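Local coordinates for DUF115 domain-containing protein (Magnetospirillum magneticum AMB-1, PDB 5MU5), which is a Maf glycosyltransferase involved in bacterial flagellum formation, probably by transferring sugar to flagellin, at residues H78-A83 with R230-I235; L113-E118 with V207-L212; M603-Y608 with E620-I625. All blocks are in the same frame, centred on the assembly; numbering follows the deposited sequence.

Contact 1. Residues H78-A83 with R230-I235; sequences HRISAA and RDAQLI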
loop_
_atom_site.group_PDB
_atom_site.type_symbol
_atom_site.label_atom_id
_atom_site.label_comp_id
_atom_site.label_asym_id
_atom_site.label_seq_id
_atom_site.Cartn_x
_atom_site.Cartn_y
_atom_site.Cartn_z
ATOM N N HIS A 78 -20.460 11.662 12.664
ATOM C CA HIS A 78 -19.753 10.640 13.450
ATOM C C HIS A 78 -19.522 9.336 12.655
ATOM O O HIS A 78 -19.555 8.240 13.210
ATOM C CB HIS A 78 -20.580 10.364 14.719
ATOM C CG HIS A 78 -21.095 11.616 15.371
ATOM N ND1 HIS A 78 -20.260 12.540 15.966
ATOM C CD2 HIS A 78 -22.350 12.121 15.471
ATOM C CE1 HIS A 78 -20.981 13.547 16.425
ATOM N NE2 HIS A 78 -22.251 13.316 16.141
ATOM N N ARG A 79 -19.297 9.492 11.353
ATOM C CA ARG A 79 -19.158 8.399 10.414
ATOM C C ARG A 79 -18.151 8.749 9.333
ATOM O O ARG A 79 -17.963 9.921 9.012
ATOM C CB ARG A 79 -20.495 8.185 9.695
ATOM C CG ARG A 79 -21.656 7.780 10.581
ATOM C CD ARG A 79 -21.614 6.300 10.869
ATOM N NE ARG A 79 -22.757 5.894 11.664
ATOM C CZ ARG A 79 -23.070 4.635 11.942
ATOM N NH1 ARG A 79 -22.357 3.645 11.467
ATOM N NH2 ARG A 79 -24.123 4.359 12.670
ATOM N N ILE A 80 -17.533 7.727 8.758
ATOM C CA ILE A 80 -16.786 7.885 7.522
ATOM C C ILE A 80 -17.839 7.916 6.406
ATOM O O ILE A 80 -18.756 7.102 6.413
ATOM C CB ILE A 80 -15.824 6.697 7.289
ATOM C CG1 ILE A 80 -14.762 6.609 8.398
ATOM C CG2 ILE A 80 -15.152 6.775 5.934
ATOM C CD1 ILE A 80 -13.878 7.825 8.557
ATOM N N SER A 81 -17.716 8.860 5.475
ATOM C CA SER A 81 -18.566 8.937 4.273
ATOM C C SER A 81 -17.684 8.980 3.029
ATOM O O SER A 81 -17.408 10.066 2.491
ATOM C CB SER A 81 -19.447 10.178 4.289
ATOM O OG SER A 81 -20.256 10.184 5.449
ATOM N N ALA A 82 -17.259 7.800 2.571
ATOM C CA ALA A 82 -16.392 7.675 1.380
ATOM C C ALA A 82 -17.169 7.358 0.092
ATOM O O ALA A 82 -17.560 6.209 -0.114
ATOM C CB ALA A 82 -15.327 6.605 1.620
ATOM N N ALA A 83 -17.373 8.359 -0.773
ATOM C CA ALA A 83 -18.026 8.132 -2.081
ATOM C C ALA A 83 -17.131 7.213 -2.939
ATOM O O ALA A 83 -15.917 7.186 -2.737
ATOM C CB ALA A 83 -18.307 9.449 -2.792
ATOM N N ARG A 230 -9.395 11.430 7.721
ATOM C CA ARG A 230 -8.633 11.755 6.521
ATOM C C ARG A 230 -7.973 10.496 5.933
ATOM O O ARG A 230 -7.958 10.307 4.721
ATOM C CB ARG A 230 -7.581 12.835 6.834
ATOM C CG ARG A 230 -8.201 14.194 7.166
ATOM C CD ARG A 230 -7.163 15.298 7.313
ATOM N NE ARG A 230 -6.069 14.847 8.160
ATOM C CZ ARG A 230 -5.981 15.028 9.476
ATOM N NH1 ARG A 230 -6.902 15.703 10.158
ATOM N NH2 ARG A 230 -4.934 14.536 10.122
ATOM N N ASP A 231 -7.457 9.632 6.801
ATOM C CA ASP A 231 -6.770 8.386 6.407
ATOM C C ASP A 231 -7.677 7.288 5.829
ATOM O O ASP A 231 -7.213 6.438 5.064
ATOM C CB ASP A 231 -6.092 7.721 7.630
ATOM C CG ASP A 231 -4.809 8.417 8.096
ATOM O OD1 ASP A 231 -4.286 9.308 7.390
ATOM O OD2 ASP A 231 -4.317 8.021 9.190
ATOM N N ALA A 232 -8.942 7.270 6.251
ATOM C CA ALA A 232 -9.826 6.121 5.990
ATOM C C ALA A 232 -9.991 5.783 4.518
ATOM O O ALA A 232 -9.859 4.634 4.143
ATOM C CB ALA A 232 -11.190 6.324 6.645
ATOM N N GLN A 233 -10.270 6.789 3.709
ATOM C CA GLN A 233 -10.411 6.620 2.267
ATOM C C GLN A 233 -9.182 6.014 1.534
ATOM O O GLN A 233 -9.331 5.315 0.529
ATOM C CB GLN A 233 -10.716 7.982 1.652
ATOM C CG GLN A 233 -12.064 8.552 2.091
ATOM C CD GLN A 233 -12.320 9.933 1.510
ATOM O OE1 GLN A 233 -11.389 10.725 1.272
ATOM N NE2 GLN A 233 -13.589 10.233 1.274
ATOM N N LEU A 234 -7.979 6.271 2.037
ATOM C CA LEU A 234 -6.757 5.791 1.381
ATOM C C LEU A 234 -6.377 4.348 1.733
ATOM O O LEU A 234 -5.583 3.733 1.023
ATOM C CB LEU A 234 -5.576 6.700 1.741
ATOM C CG LEU A 234 -5.516 8.120 1.169
ATOM C CD1 LEU A 234 -6.801 8.893 1.431
ATOM C CD2 LEU A 234 -4.329 8.849 1.793
ATOM N N ILE A 235 -6.919 3.817 2.829
ATOM C CA ILE A 235 -6.492 2.503 3.325
ATOM C C ILE A 235 -6.778 1.369 2.357
ATOM O O ILE A 235 -5.970 0.460 2.227
ATOM C CB ILE A 235 -7.109 2.150 4.693
ATOM C CG1 ILE A 235 -6.584 3.099 5.761
ATOM C CG2 ILE A 235 -6.716 0.729 5.091
ATOM C CD1 ILE A 235 -7.295 3.014 7.090
#
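Ile80 and Ala82 pack on Ala232 and Gln233 in a small, largely apolar contact between a loop and a helix. The loop runs between helices 61-71 and 92-107, and its partner is the last part of helix 219-235. Both lie in the Maf N-terminal domain. Ile80 and Ala232 form the buried half. The delta methyl Ile80 CD1 reaches Ala232 CB at 3.6 Å. Ile80 CG1 and CG2 stand a little farther away, and both branches of Ile80 border the one methyl of Ala232. Phe228 and Met229 of the same helix also touch Ile80, and Leu212 adds to the patch from strand 211-214. The outer half is looser. Gln233 CG lies anti to the carbonyl carbon (chi1 -65°), and the extended chain reaches across toward the loop at Ser81 and Ala82. Gln233 CG meets Ala82 CB at 3.8 Å. Gln233 NE2 is 4.0 Å from Ser81 O, too long for a hydrogen bond. The two segments therefore meet by van der Waals packing, with the polar end of Gln233 at the exposed margin. Such chemistry implies a fit set by shape, with little directional restraint between loop and helix.

Contact 2. Residues L113-E118 with V207-L212; sequences LQHPEE and VDWTRL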
loop_
_atom_site.group_PDB
_atom_site.type_symbol
_atom_site.label_atom_id
_atom_site.label_comp_id
_atom_site.label_asym_id
_atom_site.label_seq_id
_atom_site.Cartn_x
_atom_site.Cartn_y
_atom_site.Cartn_z
ATOM N N LEU A 113 -30.055 7.733 -1.391
ATOM C CA LEU A 113 -29.862 8.831 -0.481
ATOM C C LEU A 113 -28.390 9.219 -0.441
ATOM O O LEU A 113 -27.505 8.411 -0.714
ATOM C CB LEU A 113 -30.264 8.413 0.921
ATOM C CG LEU A 113 -31.673 7.918 1.171
ATOM C CD1 LEU A 113 -31.694 7.256 2.535
ATOM C CD2 LEU A 113 -32.682 9.060 1.089
ATOM N N GLN A 114 -28.125 10.455 -0.047
ATOM C CA GLN A 114 -26.754 10.910 0.136
ATOM C C GLN A 114 -26.126 10.133 1.298
ATOM O O GLN A 114 -25.016 9.669 1.205
ATOM C CB GLN A 114 -26.727 12.407 0.447
ATOM C CG GLN A 114 -25.321 13.003 0.394
ATOM C CD GLN A 114 -25.187 14.359 1.096
ATOM O OE1 GLN A 114 -26.171 15.017 1.434
ATOM N NE2 GLN A 114 -23.950 14.776 1.314
ATOM N N HIS A 115 -26.861 9.997 2.394
ATOM C CA HIS A 115 -26.363 9.326 3.586
ATOM C C HIS A 115 -27.299 8.187 3.910
ATOM O O HIS A 115 -28.494 8.283 3.656
ATOM C CB HIS A 115 -26.296 10.302 4.782
ATOM C CG HIS A 115 -25.370 11.463 4.570
ATOM N ND1 HIS A 115 -24.060 11.302 4.161
ATOM C CD2 HIS A 115 -25.551 12.798 4.735
ATOM C CE1 HIS A 115 -23.481 12.486 4.066
ATOM N NE2 HIS A 115 -24.365 13.409 4.403
ATOM N N PRO A 116 -26.771 7.097 4.475
ATOM C CA PRO A 116 -27.705 6.047 4.854
ATOM C C PRO A 116 -28.724 6.507 5.924
ATOM O O PRO A 116 -28.396 7.319 6.793
ATOM C CB PRO A 116 -26.786 4.967 5.441
ATOM C CG PRO A 116 -25.452 5.241 4.863
ATOM C CD PRO A 116 -25.387 6.728 4.783
ATOM N N GLU A 117 -29.941 5.987 5.848
ATOM C CA GLU A 117 -30.942 6.198 6.899
ATOM C C GLU A 117 -30.913 5.092 7.950
ATOM O O GLU A 117 -31.692 5.115 8.895
ATOM C CB GLU A 117 -32.346 6.299 6.308
ATOM C CG GLU A 117 -32.762 7.734 6.016
ATOM C CD GLU A 117 -34.106 7.833 5.304
ATOM O OE1 GLU A 117 -34.817 6.806 5.186
ATOM O OE2 GLU A 117 -34.454 8.949 4.859
ATOM N N GLU A 118 -30.003 4.144 7.793
ATOM C CA GLU A 118 -29.889 3.013 8.691
ATOM C C GLU A 118 -28.541 3.063 9.433
ATOM O O GLU A 118 -27.547 3.557 8.913
ATOM C CB GLU A 118 -30.013 1.709 7.878
ATOM C CG GLU A 118 -29.013 1.592 6.709
ATOM C CD GLU A 118 -29.056 0.259 5.968
ATOM O OE1 GLU A 118 -30.055 -0.492 6.104
ATOM O OE2 GLU A 118 -28.071 -0.038 5.245
ATOM N N VAL A 207 -14.728 0.731 4.426
ATOM C CA VAL A 207 -14.711 1.708 5.505
ATOM C C VAL A 207 -15.935 2.595 5.503
ATOM O O VAL A 207 -16.157 3.290 6.467
ATOM C CB VAL A 207 -13.468 2.623 5.484
ATOM C CG1 VAL A 207 -12.246 1.817 5.872
ATOM C CG2 VAL A 207 -13.301 3.329 4.135
ATOM N N ASP A 208 -16.714 2.594 4.425
ATOM C CA ASP A 208 -17.882 3.467 4.366
ATOM C C ASP A 208 -18.832 3.269 5.556
ATOM O O ASP A 208 -19.209 2.161 5.880
ATOM C CB ASP A 208 -18.648 3.304 3.060
ATOM C CG ASP A 208 -19.901 4.153 3.030
ATOM O OD1 ASP A 208 -19.792 5.388 3.001
ATOM O OD2 ASP A 208 -21.008 3.596 3.059
ATOM N N TRP A 209 -19.199 4.376 6.192
ATOM C CA TRP A 209 -20.179 4.406 7.277
ATOM C C TRP A 209 -19.654 3.779 8.558
ATOM O O TRP A 209 -20.427 3.362 9.427
ATOM C CB TRP A 209 -21.506 3.798 6.840
ATOM C CG TRP A 209 -22.734 4.393 7.505
ATOM C CD1 TRP A 209 -23.684 3.725 8.231
ATOM C CD2 TRP A 209 -23.132 5.773 7.500
ATOM N NE1 TRP A 209 -24.646 4.607 8.675
ATOM C CE2 TRP A 209 -24.324 5.868 8.233
ATOM C CE3 TRP A 209 -22.606 6.929 6.924
ATOM C CZ2 TRP A 209 -24.989 7.076 8.408
ATOM C CZ3 TRP A 209 -23.272 8.131 7.111
ATOM C CH2 TRP A 209 -24.433 8.195 7.846
ATOM N N THR A 210 -18.331 3.723 8.674
ATOM C CA THR A 210 -17.669 3.331 9.907
ATOM C C THR A 210 -18.087 4.309 11.024
ATOM O O THR A 210 -17.989 5.523 10.874
ATOM C CB THR A 210 -16.127 3.373 9.725
ATOM O OG1 THR A 210 -15.719 2.374 8.771
ATOM C CG2 THR A 210 -15.384 3.153 11.046
ATOM N N ARG A 211 -18.586 3.767 12.126
ATOM C CA ARG A 211 -18.928 4.552 13.294
ATOM C C ARG A 211 -17.656 4.963 14.018
ATOM O O ARG A 211 -16.791 4.129 14.301
ATOM C CB ARG A 211 -19.806 3.718 14.239
ATOM C CG ARG A 211 -20.394 4.487 15.423
ATOM C CD ARG A 211 -21.524 5.405 15.009
ATOM N NE ARG A 211 -22.199 5.990 16.174
ATOM C CZ ARG A 211 -23.199 5.421 16.850
ATOM N NH1 ARG A 211 -23.660 4.221 16.504
ATOM N NH2 ARG A 211 -23.732 6.055 17.892
ATOM N N LEU A 212 -17.556 6.253 14.318
ATOM C CA LEU A 212 -16.468 6.808 15.099
ATOM C C LEU A 212 -17.038 7.302 16.429
ATOM O O LEU A 212 -18.134 7.864 16.455
ATOM C CB LEU A 212 -15.866 7.976 14.352
ATOM C CG LEU A 212 -15.385 7.649 12.940
ATOM C CD1 LEU A 212 -14.982 8.927 12.239
ATOM C CD2 LEU A 212 -14.228 6.672 13.008
#
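Trp209 CG falls somewhat short of anti to the backbone N (chi1 -149°), which sends the indole toward Pro116, and the pyrrolidine of Pro116 meets it from the opposite direction. The result is a CH-pi contact of a proline over a tryptophan face. It joins the loop before strand 123-127 to the type II beta turn from Val207 to Thr210, which leads into strand 211-214. These two strands are neighbours in the parallel sheet of the N-terminal domain.

Pro116 CD sits over one face of the six-membered ring of Trp209, 3.3 Å from its centroid and only 6° off the normal. Pro116 CG continues across the shared bond of the indole, 3.6 Å from both Trp209 CD2 and CE2. The proline thus spans part of both rings. His115 adds a lighter touch through CB at Trp209 CH2.

The turn itself is pinned from within. Val207 O accepts from Thr210 N and from Thr210 OG1. Both donors approach from the same face of the carbonyl plane. Trp209 occupies the third position of the turn with a positive phi. Arg79 makes a cation-pi contact with Trp209, and its NH1 bonds to Trp209 O. Asp208 forms salt bridges with Lys610 and Arg611, which tie the turn to the helical bundle domain.

One polar bond completes the contact. Trp209 NE1 donates to Glu118 O at 3.1 Å. The bond is bent, 138° at the hydrogen; the acceptor is tilted out of the indole plane, though the donor lies in the carbonyl plane.

Contact 3. Residues M603-Y608 with E620-I625; sequences MCYDYY and EFWEII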
loop_
_atom_site.group_PDB
_atom_site.type_symbol
_atom_site.label_atom_id
_atom_site.label_comp_id
_atom_site.label_asym_id
_atom_site.label_seq_id
_atom_site.Cartn_x
_atom_site.Cartn_y
_atom_site.Cartn_z
ATOM N N MET A 603 -16.747 -2.644 -2.769
ATOM C CA MET A 603 -16.777 -1.320 -2.201
ATOM C C MET A 603 -17.919 -0.510 -2.803
ATOM O O MET A 603 -18.624 0.220 -2.070
ATOM C CB MET A 603 -15.480 -0.606 -2.501
ATOM C CG MET A 603 -15.374 0.713 -1.772
ATOM S SD MET A 603 -14.255 1.791 -2.646
ATOM C CE MET A 603 -15.397 2.289 -3.939
ATOM N N CYS A 604 -18.070 -0.623 -4.129
ATOM C CA CYS A 604 -19.136 0.054 -4.887
ATOM C C CYS A 604 -20.519 -0.398 -4.449
ATOM O O CYS A 604 -21.333 0.421 -4.047
ATOM C CB CYS A 604 -18.968 -0.163 -6.401
ATOM S SG CYS A 604 -17.492 0.678 -7.062
ATOM N N TYR A 605 -20.792 -1.697 -4.470
ATOM C CA TYR A 605 -22.118 -2.104 -4.058
ATOM C C TYR A 605 -22.388 -1.835 -2.569
ATOM O O TYR A 605 -23.496 -1.494 -2.200
ATOM C CB TYR A 605 -22.451 -3.535 -4.477
ATOM C CG TYR A 605 -21.725 -4.673 -3.812
ATOM C CD1 TYR A 605 -21.972 -5.028 -2.479
ATOM C CD2 TYR A 605 -20.855 -5.463 -4.557
ATOM C CE1 TYR A 605 -21.320 -6.107 -1.902
ATOM C CE2 TYR A 605 -20.217 -6.549 -3.991
ATOM C CZ TYR A 605 -20.454 -6.864 -2.662
ATOM O OH TYR A 605 -19.822 -7.929 -2.070
ATOM N N ASP A 606 -21.370 -1.933 -1.731
ATOM C CA ASP A 606 -21.551 -1.729 -0.305
ATOM C C ASP A 606 -21.986 -0.291 -0.020
ATOM O O ASP A 606 -22.832 -0.038 0.845
ATOM C CB ASP A 606 -20.269 -2.057 0.456
ATOM C CG ASP A 606 -20.356 -1.668 1.913
ATOM O OD1 ASP A 606 -21.035 -2.384 2.702
ATOM O OD2 ASP A 606 -19.759 -0.612 2.274
ATOM N N TYR A 607 -21.400 0.645 -0.754
ATOM C CA TYR A 607 -21.732 2.035 -0.612
ATOM C C TYR A 607 -23.205 2.254 -0.969
ATOM O O TYR A 607 -23.952 2.886 -0.215
ATOM C CB TYR A 607 -20.828 2.907 -1.499
ATOM C CG TYR A 607 -21.144 4.379 -1.385
ATOM C CD1 TYR A 607 -20.538 5.167 -0.418
ATOM C CD2 TYR A 607 -22.080 4.966 -2.218
ATOM C CE1 TYR A 607 -20.850 6.515 -0.297
ATOM C CE2 TYR A 607 -22.396 6.303 -2.114
ATOM C CZ TYR A 607 -21.776 7.081 -1.153
ATOM O OH TYR A 607 -22.108 8.418 -1.050
ATOM N N TYR A 608 -23.630 1.717 -2.103
ATOM C CA TYR A 608 -24.988 1.999 -2.577
ATOM C C TYR A 608 -26.111 1.228 -1.879
ATOM O O TYR A 608 -27.203 1.784 -1.708
ATOM C CB TYR A 608 -25.065 1.908 -4.104
ATOM C CG TYR A 608 -24.306 3.047 -4.779
ATOM C CD1 TYR A 608 -24.812 4.337 -4.761
ATOM C CD2 TYR A 608 -23.084 2.832 -5.424
ATOM C CE1 TYR A 608 -24.135 5.384 -5.373
ATOM C CE2 TYR A 608 -22.401 3.869 -6.026
ATOM C CZ TYR A 608 -22.933 5.141 -5.999
ATOM O OH TYR A 608 -22.280 6.196 -6.586
ATOM N N GLU A 620 -34.500 -6.098 -3.517
ATOM C CA GLU A 620 -34.469 -6.047 -4.978
ATOM C C GLU A 620 -33.109 -5.581 -5.431
ATOM O O GLU A 620 -32.584 -6.085 -6.414
ATOM C CB GLU A 620 -35.520 -5.098 -5.537
ATOM C CG GLU A 620 -36.959 -5.503 -5.273
ATOM C CD GLU A 620 -37.965 -4.436 -5.707
ATOM O OE1 GLU A 620 -37.698 -3.708 -6.680
ATOM O OE2 GLU A 620 -39.047 -4.336 -5.092
ATOM N N PHE A 621 -32.530 -4.623 -4.718
ATOM C CA PHE A 621 -31.210 -4.125 -5.088
ATOM C C PHE A 621 -30.149 -5.158 -4.797
ATOM O O PHE A 621 -29.202 -5.299 -5.556
ATOM C CB PHE A 621 -30.884 -2.819 -4.390
ATOM C CG PHE A 621 -29.656 -2.135 -4.932
ATOM C CD1 PHE A 621 -29.509 -1.911 -6.283
ATOM C CD2 PHE A 621 -28.670 -1.684 -4.078
ATOM C CE1 PHE A 621 -28.386 -1.274 -6.778
ATOM C CE2 PHE A 621 -27.550 -1.040 -4.565
ATOM C CZ PHE A 621 -27.402 -0.846 -5.920
ATOM N N TRP A 622 -30.307 -5.876 -3.686
ATOM C CA TRP A 622 -29.435 -6.997 -3.390
ATOM C C TRP A 622 -29.465 -8.038 -4.523
ATOM O O TRP A 622 -28.436 -8.575 -4.888
ATOM C CB TRP A 622 -29.796 -7.647 -2.055
ATOM C CG TRP A 622 -28.978 -7.150 -0.904
ATOM C CD1 TRP A 622 -29.428 -6.519 0.214
ATOM C CD2 TRP A 622 -27.549 -7.233 -0.770
ATOM N NE1 TRP A 622 -28.376 -6.209 1.041
ATOM C CE2 TRP A 622 -27.213 -6.647 0.471
ATOM C CE3 TRP A 622 -26.535 -7.774 -1.560
ATOM C CZ2 TRP A 622 -25.908 -6.570 0.931
ATOM C CZ3 TRP A 622 -25.236 -7.704 -1.110
ATOM C CH2 TRP A 622 -24.923 -7.093 0.124
ATOM N N GLU A 623 -30.640 -8.339 -5.061
ATOM C CA GLU A 623 -30.735 -9.290 -6.169
ATOM C C GLU A 623 -30.001 -8.741 -7.420
ATOM O O GLU A 623 -29.258 -9.466 -8.092
ATOM C CB GLU A 623 -32.195 -9.647 -6.452
ATOM C CG GLU A 623 -32.462 -10.362 -7.782
ATOM C CD GLU A 623 -31.566 -11.572 -8.043
ATOM O OE1 GLU A 623 -31.128 -12.250 -7.090
ATOM O OE2 GLU A 623 -31.286 -11.845 -9.228
ATOM N N ILE A 624 -30.185 -7.456 -7.707
ATOM C CA ILE A 624 -29.438 -6.795 -8.782
ATOM C C ILE A 624 -27.931 -6.939 -8.609
ATOM O O ILE A 624 -27.201 -7.231 -9.569
ATOM C CB ILE A 624 -29.811 -5.313 -8.863
ATOM C CG1 ILE A 624 -31.211 -5.194 -9.486
ATOM C CG2 ILE A 624 -28.798 -4.539 -9.705
ATOM C CD1 ILE A 624 -31.811 -3.807 -9.432
ATOM N N ILE A 625 -27.460 -6.703 -7.390
ATOM C CA ILE A 625 -26.041 -6.797 -7.090
ATOM C C ILE A 625 -25.530 -8.223 -7.308
ATOM O O ILE A 625 -24.445 -8.427 -7.862
ATOM C CB ILE A 625 -25.782 -6.382 -5.633
ATOM C CG1 ILE A 625 -25.933 -4.883 -5.515
ATOM C CG2 ILE A 625 -24.387 -6.775 -5.176
ATOM C CD1 ILE A 625 -26.109 -4.436 -4.099
#
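Tyr605 and Ile625 cross at about a right angle, with a methyl of the isoleucine over the phenol ring. Ile625 CG2 lies above one face, 4.0 Å from the Tyr605 ring centroid and offset toward the rim. The ring atom closest to Ile625 CG2 is Tyr605 CG, at 3.7 Å, and the CH-pi contact bears on the root of the ring. The other branch of Ile625 ends in CD1, 3.8 Å from Tyr605 CB. Tyr605 CG sits between its backbone N and carbonyl carbon (chi1 69°), a rare position in a helix. This leans the ring back along its own helix, where it lies against Ile625 and Trp622. Tyr605 CE1 meets Trp622 CH2 obliquely at 4.2 Å.

One turn farther along, Phe621 takes over. Its CG is anti to the backbone N (chi1 -169°), and the ring points at the other helix. Phe621 CE2 touches Tyr608 CB at 3.9 Å and lies 3.8 Å from Tyr608 C. The ring of Tyr608 itself swings away. Phe112 meets both Tyr608 and Phe621 edge-to-face.

Within its own helix, Ile625 also lays CG1 over the Phe621 ring and CD1 over that of Trp622. Cut back to an alanine here, the side chain would lose both branches, which is likely to open a gap among the three rings and leave the Tyr605 face without its methyl.

Leu571 of helix 568-579 and Phe97 of helix 92-107 pack on Tyr605 as well. The segments run antiparallel at 172°, with axes 11.2 Å apart. Such apolar packing between antiparallel helices joined by a short connection is typical of a helical hairpin, here within the Maf helical bundle domain.

How the contacts relate
Contact 3 is the buried one, while contacts 1 and 2 are partly buried. Contact 1 is mostly aliphatic packing, with a glutamine amide at the margin, contact 2 adds a hydrogen bond to its CH-pi contact, and contact 3 is aromatic and apolar throughout. Contacts 1 and 2 belong to the N-terminal domain and are linked directly, with Ile80 O 2.8 Å from Trp209 N, a probable hydrogen bond. They also share a chain run, since strand 211-214 leads on to helix 219-235. Contact 3 holds two helices of the bundle domain. Tyr607, on the face of its helix turned away from 620-625, packs against Ala82, Ala83 and Asp208, so 603-608 lies at the junction of the two domains.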